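Local coordinates for pngf-ii (Elizabethkingia meningoseptica, PDB 4R4X), which probably removes asparagine-linked glycans from glycoproteins by hydrolysis, acting as a bacterial peptide:N-glycosidase related to PNGase F, at residues V408-A419 and N500-I511; S240-G249 and I350-H358. One frame throughout, in Å; residues are numbered along the deposited sequence.

How the contacts relate
Contacts 1 and 2 lie in the two parts of the chain that resemble PNGase F: segments 240-249 and 350-358 in the part related to its N-terminal domain, segments 408-419 and 500-511 in the part related to its C-terminal domain. Their centres are 40 Å apart and their nearest atoms about 20 Å, so they do not touch, yet both reach the same antiparallel sheet, contact 2 through strands 248-253 and 343-350, contact 1 through strands 416-428 and 493-504. The 240-249 loop reaches the C-terminal part, where Asp246 meets Trp488 and Pro490. In PNGase F the active site lies between the two domains. Neither contact includes a residue that binds zinc.

Contact 1 of 2, residues V408-A419 and N500-I511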
loop_
_atom_site.group_PDB
_atom_site.type_symbol
_atom_site.label_atom_id
_atom_site.label_comp_id
_atom_site.label_asym_id
_atom_site.label_seq_id
_atom_site.Cartn_x
_atom_site.Cartn_y
_atom_site.Cartn_z
ATOM N N VAL A 408 13.098 -27.027 12.115
ATOM C CA VAL A 408 12.165 -26.568 13.138
ATOM C C VAL A 408 11.034 -27.597 13.312
ATOM O O VAL A 408 10.516 -28.109 12.318
ATOM C CB VAL A 408 11.557 -25.208 12.721
ATOM C CG1 VAL A 408 10.812 -24.548 13.867
ATOM C CG2 VAL A 408 12.644 -24.279 12.195
ATOM N N ASP A 409 10.648 -27.854 14.557
ATOM C CA ASP A 409 9.543 -28.728 14.928
ATOM C C ASP A 409 8.473 -27.785 15.498
ATOM O O ASP A 409 8.813 -26.851 16.211
ATOM C CB ASP A 409 10.035 -29.726 16.013
ATOM C CG ASP A 409 9.004 -30.785 16.392
ATOM O OD1 ASP A 409 8.200 -31.191 15.528
ATOM O OD2 ASP A 409 9.018 -31.262 17.565
ATOM N N PHE A 410 7.200 -28.041 15.192
ATOM C CA PHE A 410 6.072 -27.272 15.732
ATOM C C PHE A 410 4.837 -28.174 15.849
ATOM O O PHE A 410 4.762 -29.248 15.232
ATOM C CB PHE A 410 5.750 -26.065 14.841
ATOM C CG PHE A 410 5.505 -26.423 13.407
ATOM C CD1 PHE A 410 6.565 -26.520 12.518
ATOM C CD2 PHE A 410 4.224 -26.691 12.948
ATOM C CE1 PHE A 410 6.355 -26.861 11.206
ATOM C CE2 PHE A 410 4.013 -27.046 11.637
ATOM C CZ PHE A 410 5.084 -27.130 10.766
ATOM N N ILE A 411 3.865 -27.720 16.618
ATOM C CA ILE A 411 2.664 -28.512 16.886
ATOM C C ILE A 411 1.436 -27.792 16.398
ATOM O O ILE A 411 1.207 -26.634 16.750
ATOM C CB ILE A 411 2.519 -28.782 18.397
ATOM C CG1 ILE A 411 3.732 -29.555 18.908
ATOM C CG2 ILE A 411 1.247 -29.573 18.677
ATOM C CD1 ILE A 411 3.914 -29.498 20.417
ATOM N N LEU A 412 0.647 -28.453 15.560
ATOM C CA LEU A 412 -0.636 -27.897 15.134
ATOM C C LEU A 412 -1.734 -28.501 15.992
ATOM O O LEU A 412 -1.757 -29.721 16.180
ATOM C CB LEU A 412 -0.920 -28.237 13.673
ATOM C CG LEU A 412 0.063 -27.660 12.665
ATOM C CD1 LEU A 412 -0.309 -28.196 11.307
ATOM C CD2 LEU A 412 0.056 -26.132 12.702
ATOM N N THR A 413 -2.647 -27.663 16.494
ATOM C CA THR A 413 -3.750 -28.176 17.312
ATOM C C THR A 413 -4.989 -28.505 16.487
ATOM O O THR A 413 -5.913 -29.139 16.957
ATOM C CB THR A 413 -4.098 -27.212 18.459
ATOM O OG1 THR A 413 -4.491 -25.946 17.937
ATOM C CG2 THR A 413 -2.909 -27.037 19.376
ATOM N N LYS A 414 -4.992 -28.090 15.229
ATOM C CA LYS A 414 -6.121 -28.287 14.358
ATOM C C LYS A 414 -5.575 -28.531 12.951
ATOM O O LYS A 414 -4.546 -27.950 12.598
ATOM C CB LYS A 414 -6.985 -27.015 14.431
ATOM C CG LYS A 414 -8.105 -26.881 13.416
ATOM C CD LYS A 414 -9.365 -27.615 13.856
ATOM C CE LYS A 414 -10.586 -27.116 13.106
ATOM N NZ LYS A 414 -11.733 -28.064 13.224
ATOM N N ASP A 415 -6.260 -29.379 12.174
ATOM C CA ASP A 415 -5.904 -29.612 10.771
ATOM C C ASP A 415 -5.812 -28.266 10.061
ATOM O O ASP A 415 -6.549 -27.326 10.369
ATOM C CB ASP A 415 -6.958 -30.440 10.010
ATOM C CG ASP A 415 -7.065 -31.906 10.475
ATOM O OD1 ASP A 415 -6.272 -32.389 11.330
ATOM O OD2 ASP A 415 -7.979 -32.583 9.939
ATOM N N LEU A 416 -4.921 -28.183 9.093
ATOM C CA LEU A 416 -4.758 -26.955 8.322
ATOM C C LEU A 416 -4.963 -27.306 6.844
ATOM O O LEU A 416 -4.236 -28.152 6.312
ATOM C CB LEU A 416 -3.354 -26.445 8.594
ATOM C CG LEU A 416 -3.030 -24.975 8.618
ATOM C CD1 LEU A 416 -3.966 -24.197 9.548
ATOM C CD2 LEU A 416 -1.558 -24.843 8.997
ATOM N N LYS A 417 -5.974 -26.712 6.219
ATOM C CA LYS A 417 -6.212 -26.854 4.794
ATOM C C LYS A 417 -5.360 -25.845 4.007
ATOM O O LYS A 417 -5.154 -24.717 4.449
ATOM C CB LYS A 417 -7.700 -26.644 4.480
ATOM C CG LYS A 417 -8.022 -26.539 3.003
ATOM C CD LYS A 417 -9.505 -26.471 2.734
ATOM C CE LYS A 417 -9.803 -26.386 1.247
ATOM N NZ LYS A 417 -11.251 -26.151 1.028
ATOM N N ASN A 418 -4.900 -26.253 2.833
ATOM C CA ASN A 418 -4.097 -25.399 1.943
ATOM C C ASN A 418 -2.925 -24.742 2.658
ATOM O O ASN A 418 -2.698 -23.549 2.530
ATOM C CB ASN A 418 -4.983 -24.377 1.231
ATOM C CG ASN A 418 -5.927 -25.017 0.235
ATOM O OD1 ASN A 418 -5.654 -26.097 -0.301
ATOM N ND2 ASN A 418 -7.051 -24.371 -0.012
ATOM N N ALA A 419 -2.157 -25.535 3.398
ATOM C CA ALA A 419 -0.998 -25.015 4.087
ATOM C C ALA A 419 0.033 -24.500 3.080
ATOM O O ALA A 419 0.241 -25.089 2.033
ATOM C CB ALA A 419 -0.351 -26.084 4.952
ATOM N N ASN A 500 3.391 -24.343 -1.680
ATOM C CA ASN A 500 2.263 -25.199 -1.303
ATOM C C ASN A 500 2.747 -26.431 -0.543
ATOM O O ASN A 500 3.644 -27.128 -1.004
ATOM C CB ASN A 500 1.467 -25.593 -2.545
ATOM C CG ASN A 500 0.573 -24.467 -3.053
ATOM O OD1 ASN A 500 0.243 -23.544 -2.323
ATOM N ND2 ASN A 500 0.172 -24.548 -4.317
ATOM N N LEU A 501 2.181 -26.671 0.631
ATOM C CA LEU A 501 2.555 -27.837 1.447
ATOM C C LEU A 501 1.466 -28.914 1.491
ATOM O O LEU A 501 1.672 -29.974 2.112
ATOM C CB LEU A 501 2.876 -27.387 2.866
ATOM C CG LEU A 501 4.002 -26.380 3.025
ATOM C CD1 LEU A 501 4.076 -26.002 4.492
ATOM C CD2 LEU A 501 5.324 -26.958 2.528
ATOM N N GLY A 502 0.338 -28.660 0.817
ATOM C CA GLY A 502 -0.836 -29.524 0.878
ATOM C C GLY A 502 -1.584 -29.275 2.181
ATOM O O GLY A 502 -1.340 -28.278 2.864
ATOM N N ASN A 503 -2.460 -30.201 2.557
ATOM C CA ASN A 503 -3.167 -30.109 3.831
ATOM C C ASN A 503 -2.349 -30.778 4.941
ATOM O O ASN A 503 -1.676 -31.812 4.713
ATOM C CB ASN A 503 -4.550 -30.785 3.713
ATOM C CG ASN A 503 -5.385 -30.236 2.560
ATOM O OD1 ASN A 503 -5.354 -29.036 2.233
ATOM N ND2 ASN A 503 -6.131 -31.118 1.933
ATOM N N LEU A 504 -2.376 -30.204 6.139
ATOM C CA LEU A 504 -1.624 -30.736 7.245
ATOM C C LEU A 504 -2.552 -31.213 8.342
ATOM O O LEU A 504 -3.516 -30.530 8.670
ATOM C CB LEU A 504 -0.668 -29.697 7.821
ATOM C CG LEU A 504 0.369 -29.131 6.837
ATOM C CD1 LEU A 504 1.162 -28.074 7.555
ATOM C CD2 LEU A 504 1.265 -30.231 6.296
ATOM N N ASN A 505 -2.259 -32.402 8.879
ATOM C CA ASN A 505 -2.990 -32.924 10.048
ATOM C C ASN A 505 -2.612 -32.193 11.326
ATOM O O ASN A 505 -1.496 -31.731 11.479
ATOM C CB ASN A 505 -2.661 -34.407 10.282
ATOM C CG ASN A 505 -3.303 -35.309 9.272
ATOM O OD1 ASN A 505 -4.196 -34.889 8.537
ATOM N ND2 ASN A 505 -2.844 -36.574 9.212
ATOM N N ALA A 506 -3.528 -32.151 12.278
ATOM C CA ALA A 506 -3.151 -31.764 13.633
ATOM C C ALA A 506 -2.015 -32.667 14.172
ATOM O O ALA A 506 -1.910 -33.838 13.808
ATOM C CB ALA A 506 -4.370 -31.814 14.542
ATOM N N GLY A 507 -1.157 -32.121 15.020
ATOM C CA GLY A 507 -0.051 -32.889 15.583
ATOM C C GLY A 507 1.286 -32.287 15.209
ATOM O O GLY A 507 1.358 -31.146 14.753
ATOM N N LYS A 508 2.340 -33.061 15.410
ATOM C CA LYS A 508 3.688 -32.558 15.298
ATOM C C LYS A 508 4.135 -32.576 13.853
ATOM O O LYS A 508 3.843 -33.514 13.133
ATOM C CB LYS A 508 4.648 -33.421 16.120
ATOM C CG LYS A 508 4.584 -33.132 17.608
ATOM C CD LYS A 508 5.957 -33.187 18.295
ATOM C CE LYS A 508 6.044 -32.152 19.415
ATOM N NZ LYS A 508 6.821 -32.617 20.589
ATOM N N HIS A 509 4.881 -31.548 13.454
ATOM C CA HIS A 509 5.456 -31.483 12.124
ATOM C C HIS A 509 6.835 -30.871 12.202
ATOM O O HIS A 509 7.183 -30.211 13.182
ATOM C CB HIS A 509 4.563 -30.654 11.194
ATOM C CG HIS A 509 3.243 -31.293 10.904
ATOM N ND1 HIS A 509 3.078 -32.263 9.933
ATOM C CD2 HIS A 509 2.025 -31.109 11.462
ATOM C CE1 HIS A 509 1.820 -32.658 9.916
ATOM N NE2 HIS A 509 1.161 -31.978 10.838
ATOM N N THR A 510 7.637 -31.117 11.182
ATOM C CA THR A 510 8.941 -30.483 11.039
ATOM C C THR A 510 9.089 -29.839 9.669
ATOM O O THR A 510 8.599 -30.360 8.650
ATOM C CB THR A 510 10.089 -31.487 11.201
ATOM O OG1 THR A 510 10.036 -32.449 10.134
ATOM C CG2 THR A 510 10.034 -32.155 12.573
ATOM N N ILE A 511 9.721 -28.685 9.624
ATOM C CA ILE A 511 10.074 -28.110 8.340
ATOM C C ILE A 511 11.578 -27.935 8.378
ATOM O O ILE A 511 12.146 -27.618 9.428
ATOM C CB ILE A 511 9.333 -26.802 8.055
ATOM C CG1 ILE A 511 7.876 -27.091 7.707
ATOM C CG2 ILE A 511 9.983 -26.067 6.879
ATOM C CD1 ILE A 511 6.955 -25.866 7.683
HETATM O O HOH W 1 -3.611 -28.210 -0.114
HETATM O O HOH W 2 -1.156 -26.031 -0.028
#
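Phe410 and His509 face each other as a hydrogen-bonded antiparallel pair where two segments of the chain pass together from one sheet to another at the end of a β-sandwich. Strands 408-412 and 507-511 pair in one sheet; after the turns the register shifts by one residue, and Leu416 pairs with Leu504 where the chain enters the next sheet. Phe410 takes the crowded first torsion (chi1 54°), which lays its ring back over the neighbouring strand: CZ rests on His509 CB at 3.6 Å, His509 O sits over one face near the rim, and CE1 meets Ile511 CD1 at 3.7 Å. Leu412 crosses the imidazole at about a right angle, its CD1 against His509 CD2. The rotation of that ring is fixed from both ends, by Asp447 at ND1 and by the in-plane bond from NE2 to Asn505 O (2.7 Å). On the other face Asp409 and Lys508 make only a long salt bridge. In the loops between the two paired regions, Asp415 OD1 accepts from Ala506 N on its anti side (2.9 Å). Past the corner at 417-418, the small methyl of Ala419 packs against Leu504, CB to CD1 3.6 Å. At the corner itself Asn503 OD1 receives Asn418 N in its carbonyl plane (2.9 Å), and a water donates both to Asn503 OD1 and, at 2.9 Å, to Asn418 OD1.

Contact 2 of 2, residues S240-G249 and I350-H358; sequences SNGDAYDRTG and IGNYDKGGH
With CG swung opposite its backbone N (chi1 -174°), Asp243 extends its carboxylate toward His358, whose own first torsion (-59°) brings the imidazole back although its CB points away from the facing loop. His358 NE2 then donates to Asp243 OD2 at 2.8 Å, on the anti side and with ring and carboxylate planes almost perpendicular. The syn side of OD2 belongs to Arg247. Its NE donates there at 2.7 Å in the guanidinium plane, and its NH2 reaches OD1, so that arginine grips aspartate side-on. Tyr245 N meets OD1 from the opposite face of the carboxylate, closing an Asx turn.

Carbon packing adds to the polar bonds. Asn352 CA lies over one face of the guanidinium near the rim and Tyr245 CB over the opposite one, while Ile350 CG2 lies 3.8 Å above the imidazole and also touches Arg247 CB. At the other end of the loops Asp354 OD2 accepts from Gly356 N (an Asx turn) and from Gly357 N (an Asx motif); in the same turn, Gly357 O accepts from Asn241 N (2.8 Å) and, weakly, from Asp243 N. Glycine suits Gly242 and Gly356 because the backbones pass so closely, Asn241 O being 3.3 Å from Gly356 CA; at Gly357 it suits the positive phi.

Both loops carry the chain between the four-stranded sheet and the larger one. Of the four N-H groups on the buried Asp243 carboxylate, three come from its own loop and one, His358 NE2, from the other, which implies a firmly oriented group, fixed mainly by its own loop and tying in the second through His358.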
loop_
_atom_site.group_PDB
_atom_site.type_symbol
_atom_site.label_atom_id
_atom_site.label_comp_id
_atom_site.label_asym_id
_atom_site.label_seq_id
_atom_site.Cartn_x
_atom_site.Cartn_y
_atom_site.Cartn_z
ATOM N N SER A 240 19.369 7.822 1.085
ATOM C CA SER A 240 20.616 7.936 1.823
ATOM C C SER A 240 20.768 9.334 2.400
ATOM O O SER A 240 20.473 10.316 1.723
ATOM C CB SER A 240 21.840 7.644 0.938
ATOM O OG SER A 240 23.062 7.913 1.628
ATOM N N ASN A 241 21.233 9.388 3.649
ATOM C CA ASN A 241 21.713 10.604 4.301
ATOM C C ASN A 241 23.219 10.560 4.508
ATOM O O ASN A 241 23.740 11.183 5.445
ATOM C CB ASN A 241 21.057 10.778 5.686
ATOM C CG ASN A 241 19.659 11.354 5.618
ATOM O OD1 ASN A 241 19.101 11.618 4.553
ATOM N ND2 ASN A 241 19.080 11.558 6.776
ATOM N N GLY A 242 23.926 9.796 3.681
ATOM C CA GLY A 242 25.361 9.673 3.827
ATOM C C GLY A 242 25.922 8.324 3.459
ATOM O O GLY A 242 27.026 8.244 2.938
ATOM N N ASP A 243 25.179 7.256 3.733
ATOM C CA ASP A 243 25.663 5.911 3.465
ATOM C C ASP A 243 25.685 5.683 1.950
ATOM O O ASP A 243 24.702 5.950 1.280
ATOM C CB ASP A 243 24.744 4.900 4.169
ATOM C CG ASP A 243 25.234 3.456 4.071
ATOM O OD1 ASP A 243 26.358 3.208 3.595
ATOM O OD2 ASP A 243 24.468 2.546 4.481
ATOM N N ALA A 244 26.793 5.181 1.421
ATOM C CA ALA A 244 26.942 4.932 -0.011
ATOM C C ALA A 244 26.473 3.541 -0.467
ATOM O O ALA A 244 26.351 3.307 -1.665
ATOM C CB ALA A 244 28.396 5.113 -0.413
ATOM N N TYR A 245 26.233 2.628 0.469
ATOM C CA TYR A 245 26.148 1.205 0.140
ATOM C C TYR A 245 24.752 0.625 0.001
ATOM O O TYR A 245 23.763 1.232 0.400
ATOM C CB TYR A 245 26.973 0.401 1.151
ATOM C CG TYR A 245 28.441 0.729 1.077
ATOM C CD1 TYR A 245 29.246 0.161 0.104
ATOM C CD2 TYR A 245 29.020 1.628 1.966
ATOM C CE1 TYR A 245 30.599 0.462 0.021
ATOM C CE2 TYR A 245 30.371 1.943 1.896
ATOM C CZ TYR A 245 31.153 1.358 0.920
ATOM O OH TYR A 245 32.489 1.653 0.852
ATOM N N ASP A 246 24.708 -0.564 -0.608
ATOM C CA ASP A 246 23.470 -1.308 -0.858
ATOM C C ASP A 246 23.167 -2.236 0.334
ATOM O O ASP A 246 23.679 -3.370 0.433
ATOM C CB ASP A 246 23.516 -2.089 -2.182
ATOM C CG ASP A 246 24.674 -3.084 -2.277
ATOM O OD1 ASP A 246 25.752 -2.845 -1.692
ATOM O OD2 ASP A 246 24.499 -4.134 -2.970
ATOM N N ARG A 247 22.316 -1.748 1.226
ATOM C CA ARG A 247 22.165 -2.365 2.538
ATOM C C ARG A 247 20.949 -3.275 2.611
ATOM O O ARG A 247 19.961 -3.058 1.930
ATOM C CB ARG A 247 22.014 -1.300 3.627
ATOM C CG ARG A 247 23.146 -0.303 3.687
ATOM C CD ARG A 247 24.520 -0.941 3.904
ATOM N NE ARG A 247 25.474 0.082 4.344
ATOM C CZ ARG A 247 26.721 -0.169 4.732
ATOM N NH1 ARG A 247 27.190 -1.408 4.741
ATOM N NH2 ARG A 247 27.505 0.834 5.119
ATOM N N THR A 248 21.061 -4.294 3.446
ATOM C CA THR A 248 19.957 -5.158 3.745
ATOM C C THR A 248 19.017 -4.399 4.657
ATOM O O THR A 248 19.463 -3.760 5.636
ATOM C CB THR A 248 20.457 -6.427 4.453
ATOM O OG1 THR A 248 21.423 -7.085 3.613
ATOM C CG2 THR A 248 19.302 -7.362 4.740
ATOM N N GLY A 249 17.749 -4.434 4.280
ATOM C CA GLY A 249 16.651 -3.854 5.021
ATOM C C GLY A 249 15.499 -4.829 5.286
ATOM O O GLY A 249 15.264 -5.804 4.549
ATOM N N ILE A 350 17.863 -1.106 8.772
ATOM C CA ILE A 350 18.819 -1.031 7.661
ATOM C C ILE A 350 20.222 -1.201 8.258
ATOM O O ILE A 350 20.714 -0.331 8.985
ATOM C CB ILE A 350 18.720 0.290 6.869
ATOM C CG1 ILE A 350 17.311 0.471 6.288
ATOM C CG2 ILE A 350 19.761 0.277 5.746
ATOM C CD1 ILE A 350 17.048 1.830 5.670
ATOM N N GLY A 351 20.853 -2.335 7.972
ATOM C CA GLY A 351 22.169 -2.618 8.487
ATOM C C GLY A 351 23.180 -1.711 7.815
ATOM O O GLY A 351 23.415 -1.843 6.623
ATOM N N ASN A 352 23.788 -0.809 8.579
ATOM C CA ASN A 352 24.791 0.085 8.063
ATOM C C ASN A 352 25.753 0.513 9.172
ATOM O O ASN A 352 25.482 0.312 10.357
ATOM C CB ASN A 352 24.133 1.328 7.441
ATOM C CG ASN A 352 23.566 2.285 8.485
ATOM O OD1 ASN A 352 24.229 3.263 8.889
ATOM N ND2 ASN A 352 22.354 2.016 8.937
ATOM N N TYR A 353 26.852 1.151 8.778
ATOM C CA TYR A 353 27.885 1.604 9.736
ATOM C C TYR A 353 28.126 3.092 9.545
ATOM O O TYR A 353 29.175 3.603 9.920
ATOM C CB TYR A 353 29.206 0.814 9.564
ATOM C CG TYR A 353 29.172 -0.581 10.176
ATOM C CD1 TYR A 353 29.287 -0.758 11.559
ATOM C CD2 TYR A 353 28.990 -1.726 9.376
ATOM C CE1 TYR A 353 29.243 -2.027 12.131
ATOM C CE2 TYR A 353 28.945 -3.001 9.940
ATOM C CZ TYR A 353 29.077 -3.149 11.315
ATOM O OH TYR A 353 29.035 -4.408 11.909
ATOM N N ASP A 354 27.142 3.801 9.002
ATOM C CA ASP A 354 27.321 5.203 8.649
ATOM C C ASP A 354 26.657 6.174 9.624
ATOM O O ASP A 354 25.470 6.030 9.948
ATOM C CB ASP A 354 26.758 5.477 7.245
ATOM C CG ASP A 354 27.259 6.783 6.687
ATOM O OD1 ASP A 354 28.421 6.782 6.235
ATOM O OD2 ASP A 354 26.546 7.804 6.749
ATOM N N LYS A 355 27.391 7.209 10.035
ATOM C CA LYS A 355 26.836 8.202 10.953
ATOM C C LYS A 355 25.650 8.972 10.365
ATOM O O LYS A 355 24.747 9.408 11.095
ATOM C CB LYS A 355 27.924 9.205 11.367
ATOM C CG LYS A 355 27.483 10.179 12.453
ATOM C CD LYS A 355 28.597 11.132 12.895
ATOM C CE LYS A 355 29.837 10.416 13.445
ATOM N NZ LYS A 355 29.539 9.467 14.566
ATOM N N GLY A 356 25.668 9.195 9.054
ATOM C CA GLY A 356 24.551 9.896 8.414
ATOM C C GLY A 356 23.435 8.893 8.141
ATOM O O GLY A 356 22.275 9.131 8.443
ATOM N N GLY A 357 23.809 7.761 7.555
ATOM C CA GLY A 357 22.898 6.638 7.375
ATOM C C GLY A 357 21.851 6.888 6.312
ATOM O O GLY A 357 22.179 7.229 5.170
ATOM N N HIS A 358 20.595 6.674 6.698
ATOM C CA HIS A 358 19.437 6.684 5.817
ATOM C C HIS A 358 18.299 7.407 6.496
ATOM O O HIS A 358 18.296 7.567 7.714
ATOM C CB HIS A 358 18.960 5.254 5.514
ATOM C CG HIS A 358 20.006 4.413 4.877
ATOM N ND1 HIS A 358 19.998 4.121 3.534
ATOM C CD2 HIS A 358 21.127 3.851 5.381
ATOM C CE1 HIS A 358 21.048 3.374 3.245
ATOM N NE2 HIS A 358 21.755 3.214 4.343
HETATM O O HOH W 3 23.442 -4.234 5.044
#